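Local coordinates for putative (Helicobacter pylori, PDB 4O8S), which belongs to the nucleotidyltransferase superfamily, in the AbiEii toxin family, and probably transfers nucleotides, at residues A[26-31]-A[47-52]; A[164-169]-A[215-220]. One frame throughout, in Å; residues are numbered along the deposited sequence.

Contact 1 (A[26-31]-A[47-52])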
loop_
_atom_site.group_PDB
_atom_site.type_symbol
_atom_site.label_atom_id
_atom_site.label_comp_id
_atom_site.label_asym_id
_atom_site.label_seq_id
_atom_site.Cartn_x
_atom_site.Cartn_y
_atom_site.Cartn_z
ATOM N N VAL A 26 -8.091 -0.050 -9.926
ATOM C CA VAL A 26 -7.697 0.886 -8.875
ATOM C C VAL A 26 -6.516 0.311 -8.096
ATOM O O VAL A 26 -6.645 -0.765 -7.469
ATOM C CB VAL A 26 -8.845 1.103 -7.875
ATOM C CG1 VAL A 26 -8.460 2.189 -6.823
ATOM C CG2 VAL A 26 -10.145 1.450 -8.618
ATOM N N LEU A 27 -5.375 1.004 -8.138
ATOM C CA LEU A 27 -4.183 0.611 -7.368
ATOM C C LEU A 27 -4.435 0.834 -5.888
ATOM O O LEU A 27 -4.957 1.883 -5.489
ATOM C CB LEU A 27 -2.969 1.430 -7.800
ATOM C CG LEU A 27 -1.558 1.084 -7.296
ATOM C CD1 LEU A 27 -1.054 -0.213 -7.941
ATOM C CD2 LEU A 27 -0.588 2.253 -7.581
ATOM N N LYS A 28 -4.078 -0.153 -5.065
ATOM C CA LYS A 28 -4.256 -0.034 -3.635
ATOM C C LYS A 28 -2.985 -0.452 -2.912
ATOM O O LYS A 28 -1.931 -0.620 -3.525
ATOM C CB LYS A 28 -5.430 -0.898 -3.161
ATOM C CG LYS A 28 -5.248 -2.379 -3.509
ATOM C CD LYS A 28 -6.404 -3.230 -2.967
ATOM C CE LYS A 28 -6.203 -4.703 -3.381
ATOM N NZ LYS A 28 -7.303 -5.562 -2.868
ATOM N N GLY A 29 -3.099 -0.586 -1.599
ATOM C CA GLY A 29 -2.026 -1.076 -0.764
ATOM C C GLY A 29 -0.738 -0.292 -0.799
ATOM O O GLY A 29 -0.723 0.948 -0.978
ATOM N N GLU A 30 0.359 -1.027 -0.654
ATOM C CA GLU A 30 1.653 -0.419 -0.394
ATOM C C GLU A 30 2.173 0.403 -1.542
ATOM O O GLU A 30 2.717 1.496 -1.348
ATOM C CB GLU A 30 2.648 -1.510 0.009
ATOM C CG GLU A 30 2.240 -2.072 1.360
ATOM C CD GLU A 30 2.908 -3.387 1.704
ATOM O OE1 GLU A 30 3.916 -3.752 1.047
ATOM O OE2 GLU A 30 2.425 -4.038 2.660
ATOM N N THR A 31 2.018 -0.109 -2.750
ATOM C CA THR A 31 2.561 0.605 -3.890
ATOM C C THR A 31 1.677 1.803 -4.251
ATOM O O THR A 31 2.140 2.736 -4.907
ATOM C CB THR A 31 2.866 -0.361 -5.058
ATOM O OG1 THR A 31 3.824 -1.343 -4.594
ATOM C CG2 THR A 31 3.453 0.372 -6.284
ATOM N N ASP A 47 -0.885 -4.096 -6.624
ATOM C CA ASP A 47 -2.136 -4.683 -6.159
ATOM C C ASP A 47 -3.306 -3.776 -6.555
ATOM O O ASP A 47 -3.285 -2.561 -6.284
ATOM C CB ASP A 47 -2.092 -4.865 -4.633
ATOM C CG ASP A 47 -3.011 -5.975 -4.140
ATOM O OD1 ASP A 47 -3.539 -6.767 -4.972
ATOM O OD2 ASP A 47 -3.192 -6.090 -2.908
ATOM N N PHE A 48 -4.321 -4.363 -7.186
ATOM C CA PHE A 48 -5.466 -3.596 -7.682
ATOM C C PHE A 48 -6.788 -4.150 -7.200
ATOM O O PHE A 48 -6.891 -5.343 -6.840
ATOM C CB PHE A 48 -5.511 -3.629 -9.207
ATOM C CG PHE A 48 -4.320 -3.023 -9.880
ATOM C CD1 PHE A 48 -3.210 -3.800 -10.174
ATOM C CD2 PHE A 48 -4.332 -1.686 -10.279
ATOM C CE1 PHE A 48 -2.095 -3.242 -10.848
ATOM C CE2 PHE A 48 -3.240 -1.124 -10.939
ATOM C CZ PHE A 48 -2.115 -1.904 -11.219
ATOM N N ASP A 49 -7.801 -3.288 -7.188
ATOM C CA ASP A 49 -9.200 -3.726 -7.151
ATOM C C ASP A 49 -9.762 -3.389 -8.517
ATOM O O ASP A 49 -9.312 -2.432 -9.149
ATOM C CB ASP A 49 -10.024 -2.956 -6.118
ATOM C CG ASP A 49 -9.769 -3.408 -4.707
ATOM O OD1 ASP A 49 -9.425 -4.603 -4.496
ATOM O OD2 ASP A 49 -9.910 -2.556 -3.799
ATOM N N CYS A 50 -10.732 -4.174 -8.974
ATOM C CA CYS A 50 -11.422 -3.892 -10.220
ATOM C C CYS A 50 -12.782 -4.572 -10.175
ATOM O O CYS A 50 -12.888 -5.699 -9.692
ATOM C CB CYS A 50 -10.621 -4.441 -11.394
ATOM S SG CYS A 50 -11.022 -3.658 -12.983
ATOM N N HIS A 51 -13.823 -3.915 -10.676
ATOM C CA HIS A 51 -15.163 -4.506 -10.604
ATOM C C HIS A 51 -15.468 -5.471 -11.760
ATOM O O HIS A 51 -16.428 -6.245 -11.684
ATOM C CB HIS A 51 -16.244 -3.428 -10.523
ATOM C CG HIS A 51 -16.510 -2.750 -11.828
ATOM N ND1 HIS A 51 -15.799 -1.648 -12.254
ATOM C CD2 HIS A 51 -17.401 -3.027 -12.812
ATOM C CE1 HIS A 51 -16.249 -1.268 -13.440
ATOM N NE2 HIS A 51 -17.217 -2.092 -13.801
ATOM N N LYS A 52 -14.667 -5.428 -12.824
ATOM C CA LYS A 52 -14.828 -6.398 -13.910
ATOM C C LYS A 52 -13.502 -6.773 -14.572
ATOM O O LYS A 52 -12.471 -6.118 -14.360
ATOM C CB LYS A 52 -15.790 -5.865 -14.975
ATOM C CG LYS A 52 -15.168 -4.793 -15.871
ATOM C CD LYS A 52 -16.236 -4.087 -16.705
ATOM C CE LYS A 52 -15.653 -2.872 -17.423
ATOM N NZ LYS A 52 -16.706 -1.974 -17.997
HETATM O O HOH W 1 -0.016 -1.915 -4.977
#
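K28 reaches across to strand 46-50 and ends in a salt bridge, its NZ 2.8 Å from D49 OD1 and above the carboxylate plane rather than in it. Its CG occupies the crowded position between backbone N and carbonyl carbon (chi1 58°), and the rest of the chain is fully extended, so CE passes 3.3 Å from D47 OD2. With D47 OD2 also 4.1 Å from NZ, the lysine charge is probably shared electrostatically between the two aspartates. On the other side of the sheet L27 lays CD1 over one face of the F48 ring, a CH-pi contact 4.1 Å from its centroid. Short antiparallel pairing fixes both groups. V26 and D49 form the hydrogen-bonded pair, with V26 N to D49 O and D49 N to V26 O both 2.8 Å, and K28 N donates nearly straight (168°) to D47 O. A water then links K28 O to D47 N. Further out, R128 grips D49 OD2, while V17 of helix 4-19 backs L27 and F48. The G29 turn into helix 29-36, beside D47 and D49 on strand 46-50, resembles the glycine turn and two spaced acidic residues of the nucleotidyltransferase fold, so the contact probably borders the active site.

Contact 2 (A[164-169]-A[215-220])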
loop_
_atom_site.group_PDB
_atom_site.type_symbol
_atom_site.label_atom_id
_atom_site.label_comp_id
_atom_site.label_asym_id
_atom_site.label_seq_id
_atom_site.Cartn_x
_atom_site.Cartn_y
_atom_site.Cartn_z
ATOM N N PHE A 164 -7.858 9.949 9.293
ATOM C CA PHE A 164 -8.379 9.006 10.268
ATOM C C PHE A 164 -9.717 9.518 10.791
ATOM O O PHE A 164 -9.854 10.705 11.081
ATOM C CB PHE A 164 -7.408 8.850 11.435
ATOM C CG PHE A 164 -6.175 8.076 11.094
ATOM C CD1 PHE A 164 -5.145 8.666 10.367
ATOM C CD2 PHE A 164 -6.041 6.758 11.505
ATOM C CE1 PHE A 164 -3.997 7.954 10.031
ATOM C CE2 PHE A 164 -4.886 6.020 11.177
ATOM C CZ PHE A 164 -3.862 6.628 10.438
ATOM N N ASN A 165 -10.702 8.632 10.923
ATOM C CA ASN A 165 -11.891 8.974 11.701
ATOM C C ASN A 165 -11.839 8.269 13.061
ATOM O O ASN A 165 -10.852 7.577 13.359
ATOM C CB ASN A 165 -13.172 8.637 10.927
ATOM C CG ASN A 165 -13.247 7.171 10.518
ATOM O OD1 ASN A 165 -12.783 6.272 11.236
ATOM N ND2 ASN A 165 -13.845 6.920 9.353
ATOM N N LEU A 166 -12.887 8.425 13.874
ATOM C CA LEU A 166 -12.915 7.811 15.207
ATOM C C LEU A 166 -12.677 6.316 15.178
ATOM O O LEU A 166 -11.949 5.780 16.015
ATOM C CB LEU A 166 -14.240 8.093 15.925
ATOM C CG LEU A 166 -14.282 9.378 16.758
ATOM C CD1 LEU A 166 -15.693 9.670 17.269
ATOM C CD2 LEU A 166 -13.299 9.280 17.912
ATOM N N ASP A 167 -13.289 5.640 14.214
ATOM C CA ASP A 167 -13.174 4.196 14.136
ATOM C C ASP A 167 -11.747 3.775 13.786
ATOM O O ASP A 167 -11.180 2.883 14.419
ATOM C CB ASP A 167 -14.172 3.628 13.119
ATOM C CG ASP A 167 -13.958 2.137 12.859
ATOM O OD1 ASP A 167 -14.428 1.317 13.688
ATOM O OD2 ASP A 167 -13.314 1.788 11.830
ATOM N N LEU A 168 -11.166 4.412 12.772
ATOM C CA LEU A 168 -9.795 4.090 12.362
ATOM C C LEU A 168 -8.808 4.422 13.481
ATOM O O LEU A 168 -7.910 3.626 13.778
ATOM C CB LEU A 168 -9.422 4.858 11.091
ATOM C CG LEU A 168 -10.205 4.499 9.829
ATOM C CD1 LEU A 168 -9.793 5.408 8.684
ATOM C CD2 LEU A 168 -9.977 3.036 9.458
ATOM N N ALA A 169 -8.979 5.599 14.089
ATOM C CA ALA A 169 -8.115 6.043 15.179
ATOM C C ALA A 169 -8.213 5.100 16.365
ATOM O O ALA A 169 -7.194 4.740 16.978
ATOM C CB ALA A 169 -8.465 7.461 15.610
ATOM N N LEU A 215 -3.092 10.781 20.440
ATOM C CA LEU A 215 -3.380 12.177 20.117
ATOM C C LEU A 215 -4.494 12.299 19.101
ATOM O O LEU A 215 -5.437 13.079 19.289
ATOM C CB LEU A 215 -2.142 12.877 19.553
ATOM C CG LEU A 215 -1.313 13.732 20.512
ATOM C CD1 LEU A 215 -0.589 12.838 21.480
ATOM C CD2 LEU A 215 -0.325 14.611 19.754
ATOM N N ILE A 216 -4.359 11.548 18.008
ATOM C CA ILE A 216 -5.338 11.580 16.923
ATOM C C ILE A 216 -6.710 11.206 17.479
ATOM O O ILE A 216 -7.692 11.909 17.260
ATOM C CB ILE A 216 -4.916 10.635 15.765
ATOM C CG1 ILE A 216 -3.630 11.165 15.115
ATOM C CG2 ILE A 216 -6.033 10.503 14.722
ATOM C CD1 ILE A 216 -2.871 10.148 14.259
ATOM N N HIS A 217 -6.767 10.113 18.226
ATOM C CA HIS A 217 -8.018 9.696 18.823
ATOM C C HIS A 217 -8.578 10.759 19.786
ATOM O O HIS A 217 -9.786 10.983 19.840
ATOM C CB HIS A 217 -7.839 8.361 19.537
ATOM C CG HIS A 217 -9.110 7.823 20.115
ATOM N ND1 HIS A 217 -9.366 7.821 21.470
ATOM C CD2 HIS A 217 -10.204 7.289 19.521
ATOM C CE1 HIS A 217 -10.560 7.298 21.685
ATOM N NE2 HIS A 217 -11.093 6.970 20.521
ATOM N N LYS A 218 -7.691 11.421 20.522
ATOM C CA LYS A 218 -8.084 12.437 21.497
ATOM C C LYS A 218 -8.667 13.654 20.811
ATOM O O LYS A 218 -9.737 14.140 21.191
ATOM C CB LYS A 218 -6.876 12.849 22.348
ATOM C CG LYS A 218 -7.149 13.942 23.387
ATOM C CD LYS A 218 -5.877 14.235 24.199
ATOM C CE LYS A 218 -6.086 15.338 25.242
ATOM N NZ LYS A 218 -4.836 15.653 26.016
ATOM N N LYS A 219 -7.956 14.163 19.812
ATOM C CA LYS A 219 -8.454 15.282 19.027
ATOM C C LYS A 219 -9.862 15.011 18.477
ATOM O O LYS A 219 -10.743 15.875 18.563
ATOM C CB LYS A 219 -7.505 15.606 17.872
ATOM C CG LYS A 219 -8.060 16.665 16.930
ATOM C CD LYS A 219 -7.275 16.758 15.616
ATOM C CE LYS A 219 -5.934 17.472 15.795
ATOM N NZ LYS A 219 -5.581 18.353 14.624
ATOM N N LEU A 220 -10.060 13.813 17.920
ATOM C CA LEU A 220 -11.327 13.433 17.288
ATOM C C LEU A 220 -12.468 13.394 18.305
ATOM O O LEU A 220 -13.600 13.769 17.995
ATOM C CB LEU A 220 -11.194 12.075 16.576
ATOM C CG LEU A 220 -10.337 12.075 15.293
ATOM C CD1 LEU A 220 -9.988 10.655 14.803
ATOM C CD2 LEU A 220 -11.035 12.861 14.202
#
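L220 turns CG anti to its own carbonyl carbon (chi1 -71°) and keeps its second torsion extended, which together send CD1 into the first turn of helix 166-176. There CD1 lies 3.6 Å from A169 CB and 3.5 Å from N165 C, meeting methyl and main chain together. I216, one turn earlier, holds CG2 anti to the backbone N; this methyl comes 3.9 Å from F164 CB and also touches A169 CB. H217 has CG anti to the backbone N (chi1 -177°), so its imidazole swings out along the flank of the interface, with A169 CB at the ring edge. The small A169 side chain thereby sits among I216, H217 and L220, and its short reach lets the backbones approach to 5.2 Å between A169 CA and H217 CA. L166 closes the outer margin: it slides past L220 in the opposite direction, CD2 3.7 Å from L220 CB, and crosses H217 at about a right angle. No hydrogen bond joins the two segments. The start of the helix is fixed from within, since N165 OD1 accepts from L168 N at 2.9 Å along a nearly straight bond (172°). Deeper inside, F164 and L168 rest on I130 of helix 126-139. The asparagine-capped first turn of helix 166-176 thus packs through apolar side chains against the long C-terminal helix 202-231, a helix-helix contact in the helical part of the fold.

How the contacts relate
Contact 1 closes before contact 2 opens along the chain, and their centres lie 26 Å apart, with nearest atoms about 13 Å from each other and no direct touch. The first joins strands 26-27 and 46-50 in the mixed sheet, its centre about 9 Å from the centre of the molecule; the second lies at the periphery, between helices 166-176 and 202-231. Helix 126-139 spans the gap: R128 and K133 form salt bridges with D49 and E30 of contact 1, whereas I130 packs against F164 and L168 of contact 2. One helix thus ties the presumed nucleotidyltransferase core to the C-terminal helices.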